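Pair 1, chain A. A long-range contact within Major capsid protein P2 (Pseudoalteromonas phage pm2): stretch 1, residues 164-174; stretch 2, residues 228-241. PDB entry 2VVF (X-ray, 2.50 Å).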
# COMPACT_ATOMS: atom_id res chain seq x y z
N LEU A 164 24.78 21.20 12.15
CA LEU A 164 24.46 20.46 10.93
C LEU A 164 24.31 21.41 9.75
O LEU A 164 23.67 22.46 9.87
CB LEU A 164 23.18 19.64 11.13
CG LEU A 164 23.31 18.37 11.98
CD1 LEU A 164 21.99 17.63 12.06
CD2 LEU A 164 24.41 17.46 11.44
N PRO A 165 24.93 21.06 8.63
CA PRO A 165 24.87 21.91 7.44
C PRO A 165 23.43 22.28 7.08
O PRO A 165 22.53 21.45 7.14
CB PRO A 165 25.47 21.02 6.35
CG PRO A 165 26.38 20.09 7.08
CD PRO A 165 25.70 19.83 8.40
N ARG A 166 23.23 23.54 6.71
CA ARG A 166 21.91 24.03 6.35
C ARG A 166 21.90 24.67 4.96
O ARG A 166 21.62 25.86 4.82
CB ARG A 166 21.39 25.03 7.39
CG ARG A 166 20.99 24.41 8.71
CD ARG A 166 20.12 25.35 9.52
NE ARG A 166 20.83 25.92 10.66
CZ ARG A 166 21.08 27.22 10.81
NH1 ARG A 166 20.68 28.09 9.89
NH2 ARG A 166 21.73 27.65 11.88
N PRO A 167 22.19 23.87 3.94
CA PRO A 167 22.20 24.37 2.57
C PRO A 167 20.87 25.06 2.26
O PRO A 167 19.80 24.47 2.43
CB PRO A 167 22.36 23.10 1.72
CG PRO A 167 22.01 21.97 2.64
CD PRO A 167 22.42 22.42 4.00
N VAL A 168 20.95 26.31 1.81
CA VAL A 168 19.75 27.09 1.52
C VAL A 168 18.92 26.53 0.36
O VAL A 168 19.45 26.22 -0.70
CB VAL A 168 20.10 28.58 1.29
CG1 VAL A 168 18.86 29.37 0.92
CG2 VAL A 168 20.76 29.16 2.53
N GLY A 169 17.61 26.43 0.58
CA GLY A 169 16.70 25.94 -0.45
C GLY A 169 16.52 24.43 -0.39
O GLY A 169 15.58 23.88 -0.96
N TYR A 170 17.43 23.76 0.31
CA TYR A 170 17.37 22.31 0.44
C TYR A 170 16.41 21.90 1.56
O TYR A 170 15.95 22.74 2.33
CB TYR A 170 18.77 21.74 0.71
CG TYR A 170 19.66 21.74 -0.50
CD1 TYR A 170 20.02 20.55 -1.12
CD2 TYR A 170 20.15 22.93 -1.04
CE1 TYR A 170 20.84 20.54 -2.24
CE2 TYR A 170 20.96 22.93 -2.15
CZ TYR A 170 21.31 21.74 -2.75
OH TYR A 170 22.12 21.73 -3.86
N ARG A 171 16.13 20.61 1.64
CA ARG A 171 15.24 20.08 2.67
C ARG A 171 15.90 18.91 3.38
O ARG A 171 16.90 18.38 2.92
CB ARG A 171 13.93 19.59 2.04
CG ARG A 171 13.14 20.65 1.29
CD ARG A 171 11.73 20.16 1.01
NE ARG A 171 10.78 21.26 0.86
CZ ARG A 171 9.84 21.57 1.75
NH1 ARG A 171 9.72 20.86 2.86
NH2 ARG A 171 9.02 22.58 1.52
N ILE A 172 15.31 18.51 4.50
CA ILE A 172 15.81 17.37 5.26
C ILE A 172 14.68 16.35 5.40
O ILE A 172 13.67 16.62 6.05
CB ILE A 172 16.36 17.78 6.63
CG1 ILE A 172 17.59 18.68 6.46
CG2 ILE A 172 16.72 16.55 7.45
CD1 ILE A 172 18.14 19.21 7.77
N ALA A 173 14.85 15.20 4.76
CA ALA A 173 13.84 14.15 4.81
C ALA A 173 13.88 13.42 6.14
O ALA A 173 12.83 13.11 6.72
CB ALA A 173 14.04 13.17 3.66
N ALA A 174 15.08 13.13 6.63
CA ALA A 174 15.24 12.42 7.89
C ALA A 174 16.63 12.55 8.48
O ALA A 174 17.58 12.94 7.79
CB ALA A 174 14.87 10.96 7.71
N ASP A 228 4.75 12.60 2.33
CA ASP A 228 4.59 13.95 1.81
C ASP A 228 5.92 14.71 1.91
O ASP A 228 6.44 14.93 3.00
CB ASP A 228 3.50 14.70 2.58
CG ASP A 228 3.24 16.08 2.02
OD1 ASP A 228 3.74 16.38 0.92
OD2 ASP A 228 2.54 16.87 2.69
N VAL A 229 6.45 15.10 0.75
CA VAL A 229 7.72 15.82 0.70
C VAL A 229 7.66 17.18 1.39
O VAL A 229 8.67 17.69 1.85
CB VAL A 229 8.23 15.95 -0.75
CG1 VAL A 229 7.35 16.91 -1.54
CG2 VAL A 229 9.67 16.41 -0.77
N TYR A 230 6.46 17.75 1.46
CA TYR A 230 6.25 19.06 2.08
C TYR A 230 6.27 19.01 3.60
O TYR A 230 6.13 20.03 4.27
CB TYR A 230 4.93 19.67 1.61
CG TYR A 230 4.95 20.14 0.18
CD1 TYR A 230 5.53 21.36 -0.16
CD2 TYR A 230 4.38 19.39 -0.84
CE1 TYR A 230 5.55 21.81 -1.47
CE2 TYR A 230 4.39 19.82 -2.15
CZ TYR A 230 4.97 21.04 -2.46
OH TYR A 230 4.98 21.48 -3.76
N GLN A 231 6.43 17.81 4.15
CA GLN A 231 6.46 17.63 5.59
C GLN A 231 7.91 17.67 6.07
O GLN A 231 8.18 17.82 7.26
CB GLN A 231 5.82 16.30 5.99
CG GLN A 231 4.30 16.33 6.07
CD GLN A 231 3.73 17.73 6.20
OE1 GLN A 231 3.86 18.37 7.24
NE2 GLN A 231 3.07 18.20 5.15
N SER A 232 8.83 17.54 5.12
CA SER A 232 10.25 17.56 5.43
C SER A 232 10.69 18.95 5.87
O SER A 232 9.99 19.94 5.64
CB SER A 232 11.07 17.11 4.22
OG SER A 232 10.92 18.01 3.14
N VAL A 233 11.86 19.02 6.51
CA VAL A 233 12.40 20.29 6.98
C VAL A 233 12.91 21.15 5.83
O VAL A 233 13.83 20.77 5.11
CB VAL A 233 13.50 20.07 8.04
CG1 VAL A 233 14.10 21.40 8.46
CG2 VAL A 233 12.96 19.30 9.23
N LEU A 234 12.31 22.32 5.66
CA LEU A 234 12.73 23.25 4.62
C LEU A 234 13.81 24.17 5.19
O LEU A 234 13.53 25.01 6.04
CB LEU A 234 11.55 24.09 4.12
CG LEU A 234 11.94 25.19 3.12
CD1 LEU A 234 12.77 24.62 1.99
CD2 LEU A 234 10.71 25.90 2.59
N LEU A 235 15.04 23.98 4.74
CA LEU A 235 16.16 24.77 5.22
C LEU A 235 16.07 26.23 4.77
O LEU A 235 16.79 26.67 3.88
CB LEU A 235 17.49 24.13 4.83
CG LEU A 235 17.72 22.77 5.49
CD1 LEU A 235 18.98 22.11 4.95
CD2 LEU A 235 17.78 22.90 7.00
N ASP A 236 15.16 26.96 5.41
CA ASP A 236 14.92 28.37 5.13
C ASP A 236 16.17 29.20 5.42
O ASP A 236 16.78 29.07 6.48
CB ASP A 236 13.76 28.88 5.99
CG ASP A 236 13.06 30.08 5.38
OD1 ASP A 236 13.64 31.18 5.38
OD2 ASP A 236 11.91 29.92 4.92
N GLN A 237 16.51 30.08 4.48
CA GLN A 237 17.67 30.95 4.61
C GLN A 237 17.52 31.88 5.82
O GLN A 237 18.38 32.72 6.08
CB GLN A 237 17.83 31.78 3.34
CG GLN A 237 19.06 32.63 3.26
CD GLN A 237 19.21 33.25 1.90
OE1 GLN A 237 18.45 33.00 0.98
NE2 GLN A 237 20.22 33.98 1.75
N MET A 238 16.42 31.72 6.55
CA MET A 238 16.15 32.56 7.72
C MET A 238 16.20 31.82 9.05
O MET A 238 16.08 32.44 10.11
CB MET A 238 14.82 33.29 7.56
CG MET A 238 14.82 34.70 8.13
SD MET A 238 14.52 35.97 6.89
CE MET A 238 12.75 35.86 6.75
N ILE A 239 16.38 30.50 9.01
CA ILE A 239 16.47 29.72 10.24
C ILE A 239 17.73 30.13 10.99
O ILE A 239 18.82 30.16 10.43
CB ILE A 239 16.45 28.21 9.96
CG1 ILE A 239 15.05 27.75 9.56
CG2 ILE A 239 16.94 27.44 11.18
CD1 ILE A 239 14.99 26.32 9.07
N GLN A 240 17.57 30.45 12.27
CA GLN A 240 18.69 30.88 13.10
C GLN A 240 19.32 29.73 13.87
O GLN A 240 20.52 29.74 14.14
CB GLN A 240 18.25 31.98 14.06
CG GLN A 240 19.25 33.12 14.19
CD GLN A 240 19.24 34.03 12.98
OE1 GLN A 240 18.51 35.02 12.94
NE2 GLN A 240 20.04 33.69 11.98
N ASP A 241 18.50 28.75 14.24
CA ASP A 241 18.98 27.62 15.02
C ASP A 241 18.28 26.30 14.67
O ASP A 241 17.06 26.19 14.73
CB ASP A 241 18.84 27.90 16.52
CG ASP A 241 19.64 26.94 17.38
OD1 ASP A 241 20.88 26.95 17.29
OD2 ASP A 241 19.02 26.18 18.15

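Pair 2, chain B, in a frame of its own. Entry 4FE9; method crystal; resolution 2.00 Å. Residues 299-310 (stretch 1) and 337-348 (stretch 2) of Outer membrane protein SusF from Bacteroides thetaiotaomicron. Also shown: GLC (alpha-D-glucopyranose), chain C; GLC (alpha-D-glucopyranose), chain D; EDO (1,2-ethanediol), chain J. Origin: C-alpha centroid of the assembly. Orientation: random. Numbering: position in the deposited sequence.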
# COMPACT_ATOMS: atom_id res chain seq x y z
N PHE B 299 -8.35 19.44 -14.18
CA PHE B 299 -7.64 19.56 -15.44
C PHE B 299 -8.52 19.02 -16.57
O PHE B 299 -9.45 18.24 -16.34
CB PHE B 299 -6.33 18.78 -15.42
CG PHE B 299 -5.32 19.30 -14.44
CD1 PHE B 299 -4.66 20.52 -14.67
CD2 PHE B 299 -4.94 18.53 -13.35
CE1 PHE B 299 -3.72 21.01 -13.76
CE2 PHE B 299 -3.99 19.01 -12.43
CZ PHE B 299 -3.33 20.21 -12.68
N TYR B 300 -8.25 19.50 -17.79
CA TYR B 300 -8.94 18.98 -18.98
C TYR B 300 -8.10 17.98 -19.64
O TYR B 300 -6.97 18.26 -19.99
CB TYR B 300 -9.29 20.09 -19.98
CG TYR B 300 -10.19 19.57 -21.10
CD1 TYR B 300 -11.52 19.19 -20.82
CD2 TYR B 300 -9.67 19.25 -22.32
CE1 TYR B 300 -12.31 18.60 -21.79
CE2 TYR B 300 -10.46 18.63 -23.30
CZ TYR B 300 -11.78 18.30 -23.01
OH TYR B 300 -12.59 17.71 -23.97
N PHE B 301 -8.67 16.79 -19.89
CA PHE B 301 -7.95 15.80 -20.72
C PHE B 301 -8.76 15.44 -21.98
O PHE B 301 -9.97 15.18 -21.90
CB PHE B 301 -7.61 14.54 -19.93
CG PHE B 301 -6.74 14.78 -18.73
CD1 PHE B 301 -5.34 14.80 -18.85
CD2 PHE B 301 -7.29 14.97 -17.49
CE1 PHE B 301 -4.52 15.00 -17.71
CE2 PHE B 301 -6.48 15.16 -16.35
CZ PHE B 301 -5.09 15.15 -16.47
N ALA B 302 -8.14 15.64 -23.12
CA ALA B 302 -8.57 15.02 -24.40
C ALA B 302 -8.42 13.50 -24.35
O ALA B 302 -7.79 12.95 -23.43
CB ALA B 302 -7.74 15.57 -25.52
N ALA B 303 -8.90 12.82 -25.38
CA ALA B 303 -8.66 11.39 -25.50
C ALA B 303 -7.27 11.17 -26.07
O ALA B 303 -6.81 11.98 -26.85
CB ALA B 303 -9.73 10.74 -26.39
N ASN B 304 -6.51 10.29 -25.41
CA ASN B 304 -5.13 9.97 -25.83
C ASN B 304 -4.05 10.96 -25.41
O ASN B 304 -2.89 10.82 -25.80
CB ASN B 304 -5.06 9.74 -27.34
CG ASN B 304 -5.95 8.58 -27.80
OD1 ASN B 304 -6.59 7.89 -26.98
ND2 ASN B 304 -6.05 8.40 -29.10
N ASP B 305 -4.43 11.97 -24.64
CA ASP B 305 -3.44 12.77 -23.90
C ASP B 305 -2.58 11.84 -23.02
O ASP B 305 -3.09 10.95 -22.37
CB ASP B 305 -4.16 13.80 -23.02
CG ASP B 305 -4.60 15.07 -23.83
OD1 ASP B 305 -4.00 15.32 -24.92
OD2 ASP B 305 -5.52 15.81 -23.34
N GLN B 306 -1.26 12.04 -23.04
CA GLN B 306 -0.37 11.37 -22.07
C GLN B 306 0.20 12.37 -21.09
O GLN B 306 0.51 13.48 -21.47
CB GLN B 306 0.76 10.65 -22.80
CG GLN B 306 0.26 9.47 -23.66
CD GLN B 306 1.33 8.90 -24.55
OE1 GLN B 306 2.41 8.53 -24.09
NE2 GLN B 306 1.01 8.76 -25.82
N VAL B 307 0.32 11.97 -19.83
CA VAL B 307 0.90 12.84 -18.80
C VAL B 307 1.90 12.13 -17.91
O VAL B 307 1.82 10.90 -17.71
CB VAL B 307 -0.20 13.46 -17.91
CG1 VAL B 307 -1.11 14.41 -18.73
CG2 VAL B 307 -1.00 12.40 -17.23
N LYS B 308 2.77 12.91 -17.27
CA LYS B 308 3.61 12.42 -16.16
C LYS B 308 3.71 13.51 -15.05
O LYS B 308 3.36 14.66 -15.29
CB LYS B 308 5.02 12.09 -16.66
CG LYS B 308 5.13 10.74 -17.32
CD LYS B 308 6.53 10.43 -17.66
CE LYS B 308 7.12 9.45 -16.68
NZ LYS B 308 8.40 8.90 -17.18
N PHE B 309 4.18 13.12 -13.88
CA PHE B 309 4.21 14.01 -12.71
C PHE B 309 5.63 14.07 -12.19
O PHE B 309 6.40 13.14 -12.40
CB PHE B 309 3.29 13.47 -11.61
CG PHE B 309 1.86 13.38 -12.02
CD1 PHE B 309 1.37 12.20 -12.59
CD2 PHE B 309 1.00 14.45 -11.84
CE1 PHE B 309 0.03 12.11 -12.98
CE2 PHE B 309 -0.33 14.39 -12.30
CZ PHE B 309 -0.81 13.20 -12.86
N ALA B 310 6.00 15.21 -11.59
CA ALA B 310 7.37 15.39 -11.05
C ALA B 310 7.35 16.31 -9.83
O ALA B 310 6.48 17.18 -9.71
CB ALA B 310 8.29 15.97 -12.11
N ASP B 337 -1.49 2.38 -19.46
CA ASP B 337 -0.06 2.56 -19.44
C ASP B 337 0.43 2.64 -20.86
O ASP B 337 0.01 1.85 -21.71
CB ASP B 337 0.58 1.36 -18.72
CG ASP B 337 2.09 1.43 -18.68
OD1 ASP B 337 2.69 2.41 -19.20
OD2 ASP B 337 2.69 0.48 -18.13
N GLU B 338 1.25 3.62 -21.16
CA GLU B 338 1.76 3.78 -22.49
C GLU B 338 3.24 4.10 -22.44
O GLU B 338 3.63 5.27 -22.34
CB GLU B 338 0.98 4.88 -23.22
CG GLU B 338 1.44 5.14 -24.63
CD GLU B 338 0.84 4.15 -25.64
OE1 GLU B 338 -0.07 3.38 -25.25
OE2 GLU B 338 1.32 4.13 -26.80
N GLY B 339 4.07 3.05 -22.40
CA GLY B 339 5.51 3.19 -22.16
C GLY B 339 5.83 3.90 -20.85
O GLY B 339 6.80 4.67 -20.78
N GLY B 340 5.01 3.68 -19.82
CA GLY B 340 5.26 4.25 -18.49
C GLY B 340 4.64 5.63 -18.33
O GLY B 340 4.59 6.16 -17.22
N ASN B 341 4.19 6.22 -19.44
CA ASN B 341 3.33 7.39 -19.40
C ASN B 341 1.97 7.00 -18.94
O ASN B 341 1.52 5.89 -19.22
CB ASN B 341 3.19 8.00 -20.79
CG ASN B 341 4.46 8.62 -21.29
OD1 ASN B 341 5.43 8.78 -20.55
ND2 ASN B 341 4.43 9.08 -22.53
N LEU B 342 1.26 7.93 -18.32
CA LEU B 342 -0.14 7.74 -18.05
C LEU B 342 -1.01 8.30 -19.18
O LEU B 342 -0.96 9.51 -19.49
CB LEU B 342 -0.54 8.36 -16.72
CG LEU B 342 -2.01 8.20 -16.36
CD1 LEU B 342 -2.36 6.75 -16.14
CD2 LEU B 342 -2.39 9.04 -15.16
N LYS B 343 -1.81 7.42 -19.78
CA LYS B 343 -2.62 7.79 -20.94
C LYS B 343 -4.08 7.88 -20.54
O LYS B 343 -4.62 7.00 -19.88
CB LYS B 343 -2.44 6.78 -22.08
CG LYS B 343 -3.49 6.91 -23.22
CD LYS B 343 -2.95 6.35 -24.54
CE LYS B 343 -4.05 5.67 -25.35
NZ LYS B 343 -3.47 4.70 -26.36
N VAL B 344 -4.70 9.01 -20.86
CA VAL B 344 -6.08 9.18 -20.56
C VAL B 344 -6.88 8.88 -21.84
O VAL B 344 -6.53 9.35 -22.92
CB VAL B 344 -6.37 10.64 -20.10
CG1 VAL B 344 -7.82 10.79 -19.72
CG2 VAL B 344 -5.46 11.02 -18.92
N GLY B 345 -7.88 8.01 -21.71
CA GLY B 345 -8.58 7.50 -22.90
C GLY B 345 -9.88 8.22 -23.24
O GLY B 345 -10.25 8.34 -24.42
N ILE B 346 -10.61 8.61 -22.19
CA ILE B 346 -11.88 9.30 -22.30
C ILE B 346 -11.73 10.82 -22.01
O ILE B 346 -11.45 11.22 -20.85
CB ILE B 346 -12.87 8.70 -21.30
CG1 ILE B 346 -12.99 7.19 -21.53
CG2 ILE B 346 -14.20 9.41 -21.34
CD1 ILE B 346 -13.92 6.52 -20.60
N ALA B 347 -11.99 11.66 -23.02
CA ALA B 347 -11.83 13.13 -22.88
C ALA B 347 -12.76 13.67 -21.81
O ALA B 347 -13.80 13.09 -21.53
CB ALA B 347 -12.06 13.85 -24.22
N GLY B 348 -12.32 14.71 -21.11
CA GLY B 348 -13.17 15.35 -20.09
C GLY B 348 -12.39 16.12 -19.03
O GLY B 348 -11.16 16.19 -19.08
C1 GLC C . 8.91 12.19 -21.88
C2 GLC C . 7.83 11.19 -22.26
C3 GLC C . 8.13 10.56 -23.63
C4 GLC C . 8.33 11.63 -24.69
C5 GLC C . 9.45 12.55 -24.22
C6 GLC C . 9.66 13.70 -25.20
O2 GLC C . 7.88 10.16 -21.29
O3 GLC C . 7.06 9.70 -24.01
O4 GLC C . 8.69 11.00 -25.93
O5 GLC C . 9.12 13.12 -22.96
O6 GLC C . 10.90 14.35 -24.87
C1 GLC D . 12.99 11.56 -18.65
C2 GLC D . 11.60 11.10 -18.22
C3 GLC D . 10.76 10.74 -19.42
C4 GLC D . 10.72 11.90 -20.40
C5 GLC D . 12.12 12.31 -20.76
C6 GLC D . 12.11 13.52 -21.69
O2 GLC D . 11.72 9.97 -17.39
O3 GLC D . 9.42 10.39 -19.03
O4 GLC D . 10.10 11.48 -21.59
O5 GLC D . 12.88 12.63 -19.58
O6 GLC D . 13.47 13.84 -21.99
C1 EDO J . -9.91 13.40 -27.90
O1 EDO J . -10.94 14.04 -27.12
C2 EDO J . -8.95 14.45 -28.46
O2 EDO J . -7.75 13.85 -28.94

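Pair 1 and pair 2 share a short antiparallel ladder entered through a type II turn, and 14 central residues superpose with an RMSD of 1.0 Å. The turn runs from Pro167(A) to Tyr170(A) in pair 1 and from Ala302(B) to Asp305(B) in pair 2. In each, the third position has positive phi: Gly169(A) matches Asn304(B). At the angles of Gly169(A) a CB would be jammed against the carbonyl O of the residue before, which calls for glycine; Asn304(B), at phi 81° and psi 3°, holds the matching place with a side chain.

The backbone bonds repeat position by position. Ile172(A) N donates to Val233(A) O at 2.8 Å and Val233(A) N returns a bond to Ile172(A) O at 3.0 Å; Val307(B) N to Leu342(B) O, 2.8 Å, and Leu342(B) N to Val307(B) O, 3.1 Å, do the same. Two residues along, Leu235(A) N to Tyr170(A) O and Val344(B) N to Asp305(B) O are both 2.9 Å. The turn closes the ladder: Gly169(A) N reaches Leu235(A) O weakly at 3.4 Å, whereas Asn304(B) N holds Val344(B) O at 2.7 Å.

On the face carrying Ile172(A) and Val233(A), branched aliphatics meet, CB to CB at 3.9 Å. Val307(B) and Leu342(B) fill the matching places, with Val307(B) CG2 4.1 Å from Leu342(B) CB. The neighbouring hydrophobic plug is Leu235(A) or Val344(B). Leu235(A) reaches Ile172(A), its CD2 3.8 Å from CD1, and packs its CD1 3.6 Å from Pro167(A) CD. The shorter Val344(B) meets a different residue at a matched position: its CG2 lies over a face of the Phe301(B) ring, 4.2 Å from the centroid. Phe301(B) matches Arg166(A), which supplies its aliphatic part to Leu235(A), with Arg166(A) CG 3.9 Å from Leu235(A) CD2. Arg166(A) also sends NH1 to within 2.8 Å of Ile239(A) O.

The other face is solved with polar reach. Arg171(A) bonds through NH1 to Ser232(A) OG at 3.1 Å and lays one guanidinium face against Leu234(A) CB. At the matched positions the donor moves to the other stretch: Asn341(B) ND2 donates to Gln306(B) OE1 at 2.6 Å. Asn341(B) also serves a sugar, with ND2 3.1 Å from O3 of the chain C glucose and OD1 accepting from its O2 at 2.9 Å.

The rule is a fixed backbone register and an aliphatic pair at the matched positions, with a polar side-chain link across the stretches that runs in opposite directions in the two pairs.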